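Local coordinates for protein dTDP-4-dehydrorhamnose 3,5-epimerase (Bacillus anthracis str. Ames, PDB 3RYK) that probably epimerizes C3 and C5 of the sugar ring of dTDP-4-dehydrorhamnose, a step in making dTDP-L-rhamnose, at residues A[38-43]-A[49-54]. Sequence-based numbering, arbitrary orientation.
With TYD (thymidine-5'-diphosphate), chain D.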
ATOM      1  N   LEU A  38      -1.805  13.323   7.845  1.00 23.20           N
ATOM      2  CA  LEU A  38      -1.057  12.474   8.770  1.00 23.67           C
ATOM      3  C   LEU A  38       0.376  12.152   8.352  1.00 24.18           C
ATOM      4  O   LEU A  38       0.712  12.179   7.171  1.00 23.86           O
ATOM      5  CB  LEU A  38      -1.795  11.137   8.855  1.00 23.99           C
ATOM      6  CG  LEU A  38      -3.285  11.146   9.234  1.00 25.64           C
ATOM      7  CD1 LEU A  38      -3.890   9.723   9.184  1.00 28.05           C
ATOM      8  CD2 LEU A  38      -3.483  11.773  10.589  1.00 28.65           C
ATOM      9  N   GLU A  39       1.220  11.834   9.337  1.00 24.49           N
ATOM     10  CA  GLU A  39       2.617  11.470   9.056  1.00 25.34           C
ATOM     11  C   GLU A  39       3.014  10.243   9.871  1.00 26.19           C
ATOM     12  O   GLU A  39       2.914  10.247  11.105  1.00 26.43           O
ATOM     13  CB  GLU A  39       3.605  12.595   9.344  1.00 25.64           C
ATOM     14  CG  GLU A  39       5.026  12.211   8.978  1.00 27.79           C
ATOM     15  CD  GLU A  39       6.065  13.288   9.247  1.00 27.55           C
ATOM     16  OE1 GLU A  39       7.180  13.138   8.709  1.00 28.00           O
ATOM     17  OE2 GLU A  39       5.794  14.269   9.972  1.00 29.78           O
ATOM     18  N   PRO A  40       3.497   9.196   9.184  1.00 26.34           N
ATOM     19  CA  PRO A  40       3.911   7.982   9.858  1.00 26.60           C
ATOM     20  C   PRO A  40       5.324   8.145  10.413  1.00 26.74           C
ATOM     21  O   PRO A  40       6.132   8.899   9.850  1.00 27.26           O
ATOM     22  CB  PRO A  40       3.940   6.968   8.718  1.00 26.74           C
ATOM     23  CG  PRO A  40       4.422   7.782   7.562  1.00 27.12           C
ATOM     24  CD  PRO A  40       3.743   9.107   7.731  1.00 27.19           C
ATOM     25  N   ARG A  41       5.609   7.457  11.506  1.00 28.17           N
ATOM     26  CA  ARG A  41       6.926   7.498  12.130  1.00 28.70           C
ATOM     27  C   ARG A  41       7.805   6.618  11.260  1.00 28.49           C
ATOM     28  O   ARG A  41       7.475   5.457  11.001  1.00 29.98           O
ATOM     29  CB  ARG A  41       6.839   6.958  13.556  1.00 29.37           C
ATOM     30  CG  ARG A  41       8.132   6.863  14.382  1.00 31.55           C
ATOM     31  CD  ARG A  41       8.834   8.199  14.620  1.00 33.62           C
ATOM     32  NE  ARG A  41       9.810   8.095  15.720  1.00 36.11           N
ATOM     33  CZ  ARG A  41      11.087   7.714  15.614  1.00 36.33           C
ATOM     34  NH1 ARG A  41      11.626   7.364  14.446  1.00 35.41           N
ATOM     35  NH2 ARG A  41      11.842   7.675  16.713  1.00 36.86           N
ATOM     36  N   LEU A  42       8.912   7.182  10.796  1.00 29.16           N
ATOM     37  CA  LEU A  42       9.835   6.473   9.945  1.00 28.97           C
ATOM     38  C   LEU A  42      11.009   6.045  10.817  1.00 29.23           C
ATOM     39  O   LEU A  42      11.337   6.731  11.795  1.00 28.87           O
ATOM     40  CB  LEU A  42      10.304   7.441   8.857  1.00 29.55           C
ATOM     41  CG  LEU A  42      10.810   6.910   7.525  1.00 31.12           C
ATOM     42  CD1 LEU A  42       9.626   6.958   6.591  1.00 31.57           C
ATOM     43  CD2 LEU A  42      11.888   7.786   6.963  1.00 32.46           C
ATOM     44  N   PHE A  43      11.612   4.907  10.476  1.00 29.41           N
ATOM     45  CA  PHE A  43      12.768   4.356  11.187  1.00 29.80           C
ATOM     46  C   PHE A  43      13.851   4.062  10.165  1.00 30.03           C
ATOM     47  O   PHE A  43      13.840   3.007   9.522  1.00 30.18           O
ATOM     48  CB  PHE A  43      12.419   3.094  11.960  1.00 30.16           C
ATOM     49  CG  PHE A  43      11.453   3.324  13.069  1.00 31.48           C
ATOM     50  CD1 PHE A  43      11.905   3.721  14.319  1.00 32.96           C
ATOM     51  CD2 PHE A  43      10.093   3.148  12.874  1.00 32.96           C
ATOM     52  CE1 PHE A  43      11.015   3.935  15.355  1.00 33.55           C
ATOM     53  CE2 PHE A  43       9.203   3.361  13.903  1.00 34.14           C
ATOM     54  CZ  PHE A  43       9.664   3.751  15.150  1.00 33.12           C
ATOM     55  N   PHE A  49      14.936   2.393   5.021  1.00 25.48           N
ATOM     56  CA  PHE A  49      14.012   2.708   6.118  1.00 25.44           C
ATOM     57  C   PHE A  49      12.882   1.695   6.224  1.00 25.06           C
ATOM     58  O   PHE A  49      12.690   0.840   5.346  1.00 24.48           O
ATOM     59  CB  PHE A  49      13.392   4.119   6.008  1.00 25.40           C
ATOM     60  CG  PHE A  49      12.377   4.274   4.892  1.00 24.47           C
ATOM     61  CD1 PHE A  49      11.089   3.767   5.040  1.00 26.10           C
ATOM     62  CD2 PHE A  49      12.683   4.971   3.741  1.00 24.79           C
ATOM     63  CE1 PHE A  49      10.134   3.911   4.020  1.00 27.15           C
ATOM     64  CE2 PHE A  49      11.745   5.121   2.732  1.00 26.27           C
ATOM     65  CZ  PHE A  49      10.471   4.586   2.876  1.00 27.25           C
ATOM     66  N   PHE A  50      12.172   1.793   7.344  1.00 24.99           N
ATOM     67  CA  PHE A  50      11.026   0.972   7.658  1.00 24.71           C
ATOM     68  C   PHE A  50       9.948   1.866   8.230  1.00 24.57           C
ATOM     69  O   PHE A  50      10.234   2.833   8.935  1.00 24.66           O
ATOM     70  CB  PHE A  50      11.319  -0.087   8.718  1.00 25.27           C
ATOM     71  CG  PHE A  50      10.092  -0.840   9.144  1.00 26.13           C
ATOM     72  CD1 PHE A  50       9.722  -2.012   8.516  1.00 26.76           C
ATOM     73  CD2 PHE A  50       9.272  -0.343  10.154  1.00 28.79           C
ATOM     74  CE1 PHE A  50       8.574  -2.686   8.902  1.00 28.77           C
ATOM     75  CE2 PHE A  50       8.129  -1.010  10.543  1.00 29.68           C
ATOM     76  CZ  PHE A  50       7.773  -2.175   9.912  1.00 28.59           C
ATOM     77  N   THR A  51       8.697   1.556   7.919  1.00 25.02           N
ATOM     78  CA  THR A  51       7.589   2.322   8.461  1.00 26.25           C
ATOM     79  C   THR A  51       6.305   1.514   8.425  1.00 26.30           C
ATOM     80  O   THR A  51       6.134   0.657   7.544  1.00 26.98           O
ATOM     81  CB  THR A  51       7.347   3.662   7.705  1.00 25.62           C
ATOM     82  OG1 THR A  51       6.282   4.391   8.329  1.00 28.92           O
ATOM     83  CG2 THR A  51       6.985   3.437   6.259  1.00 27.17           C
ATOM     84  N   GLU A  52       5.453   1.740   9.430  1.00 27.45           N
ATOM     85  CA  GLU A  52       4.141   1.106   9.509  1.00 27.76           C
ATOM     86  C   GLU A  52       3.353   2.214   8.826  1.00 27.16           C
ATOM     87  O   GLU A  52       3.139   3.290   9.408  1.00 27.09           O
ATOM     88  CB  GLU A  52       3.633   0.851  10.937  1.00 29.00           C
ATOM     89  CG  GLU A  52       4.430  -0.157  11.774  1.00 30.81           C
ATOM     90  CD  GLU A  52       3.847  -0.377  13.173  1.00 33.31           C
ATOM     91  OE1 GLU A  52       2.753   0.164  13.481  1.00 35.64           O
ATOM     92  OE2 GLU A  52       4.486  -1.109  13.972  1.00 34.48           O
ATOM     93  N   SER A  53       2.951   1.987   7.577  1.00 26.97           N
ATOM     94  CA  SER A  53       2.203   3.001   6.835  1.00 27.17           C
ATOM     95  C   SER A  53       0.724   3.015   7.230  1.00 26.76           C
ATOM     96  O   SER A  53      -0.017   3.912   6.845  1.00 28.50           O
ATOM     97  CB  SER A  53       2.381   2.846   5.323  1.00 27.61           C
ATOM     98  OG  SER A  53       1.907   1.610   4.850  1.00 29.82           O
ATOM     99  N   TYR A  54       0.306   2.010   7.995  1.00 26.64           N
ATOM    100  CA  TYR A  54      -1.065   1.894   8.476  1.00 25.30           C
ATOM    101  C   TYR A  54      -1.124   0.988   9.688  1.00 25.38           C
ATOM    102  O   TYR A  54      -0.577  -0.106   9.681  1.00 25.02           O
ATOM    103  CB  TYR A  54      -2.025   1.351   7.394  1.00 25.75           C
ATOM    104  CG  TYR A  54      -3.430   1.025   7.900  1.00 25.51           C
ATOM    105  CD1 TYR A  54      -4.393   2.012   8.059  1.00 25.90           C
ATOM    106  CD2 TYR A  54      -3.798  -0.294   8.196  1.00 26.50           C
ATOM    107  CE1 TYR A  54      -5.677   1.707   8.526  1.00 26.03           C
ATOM    108  CE2 TYR A  54      -5.073  -0.607   8.650  1.00 27.29           C
ATOM    109  CZ  TYR A  54      -6.013   0.392   8.819  1.00 27.18           C
ATOM    110  OH  TYR A  54      -7.284   0.064   9.279  1.00 28.85           O
TER
HETATM  111  PA  TYD D 182      13.818  -4.663  11.822  0.70 35.35           P
HETATM  112  O1A TYD D 182      13.474  -5.765  12.801  0.70 34.96           O
HETATM  113  O2A TYD D 182      13.808  -4.955  10.337  0.70 35.55           O
HETATM  114  O3A TYD D 182      15.260  -4.097  12.252  0.70 33.57           O
HETATM  115  PB  TYD D 182      16.629  -4.301  11.416  0.70 31.95           P
HETATM  116  O1B TYD D 182      16.590  -3.208  10.373  0.70 29.72           O
HETATM  117  O2B TYD D 182      17.675  -4.080  12.492  0.70 29.29           O
HETATM  118  O3B TYD D 182      16.565  -5.724  10.886  0.70 32.49           O
HETATM  119  O5' TYD D 182      12.802  -3.436  12.090  0.70 33.47           O
HETATM  120  C5' TYD D 182      13.199  -2.062  12.084  0.70 31.26           C
HETATM  121  C4' TYD D 182      12.426  -1.311  13.158  0.70 30.45           C
HETATM  122  O4' TYD D 182      11.048  -1.309  12.798  0.70 29.36           O
HETATM  123  C3' TYD D 182      12.524  -1.961  14.531  0.70 30.81           C
HETATM  124  O3' TYD D 182      13.101  -1.034  15.459  0.70 33.02           O
HETATM  125  C2' TYD D 182      11.107  -2.329  14.939  0.70 29.76           C
HETATM  126  C1' TYD D 182      10.219  -1.624  13.920  0.70 29.31           C
HETATM  127  N1  TYD D 182       9.072  -2.422  13.453  0.70 27.17           N
HETATM  128  C2  TYD D 182       7.810  -1.958  13.609  0.70 26.14           C
HETATM  129  O2  TYD D 182       7.579  -0.749  14.197  0.70 26.38           O
HETATM  130  N3  TYD D 182       6.733  -2.661  13.188  0.70 25.76           N
HETATM  131  C4  TYD D 182       6.880  -3.858  12.588  0.70 25.76           C
HETATM  132  O4  TYD D 182       5.780  -4.537  12.159  0.70 26.93           O
HETATM  133  C5  TYD D 182       8.255  -4.385  12.406  0.70 24.67           C
HETATM  134  C5M TYD D 182       8.544  -5.710  11.756  0.70 25.71           C
HETATM  135  C6  TYD D 182       9.306  -3.611  12.864  0.70 26.10           C
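Phe49 offers one ring face to Leu42, whose CD1 sits 4.1 Å from the ring centroid in a CH-pi contact; a branched aliphatic side chain suits this flat apolar surface. At Phe50 the two strands of the hairpin form an antiparallel hydrogen-bonded pair with Phe43: Phe43 N reaches Phe50 O at 2.9 Å, and Phe50 N returns to Phe43 O at 3.0 Å. The Phe50 side chain leaves the strand with chi1 174°, CG opposite the backbone N, and lays one ring face against the thymine of the bound thymidine diphosphate, base C6 offset toward the rim; a flat ring suits a flat base. Thr51 turns its hydroxyl toward the irregular break in strand 35-45, where OG1 donates to Arg41 O at 3.1 Å from above the carbonyl plane; threonine can do this while its carbon side packs near Leu42. Glu52, extended beyond CG, accepts the base N3-H on OE2 at 2.8 Å; a carboxylate suits this donor, consistent with recognition of the base, while OE1 takes a hydrogen bond from Asn55. At Ser53 the chain bends. Strand 35-45 also pairs with strands 26-31 and 134-137, and strand 48-55 joins a strand of the second subunit, carrying the sheet across the dimer interface.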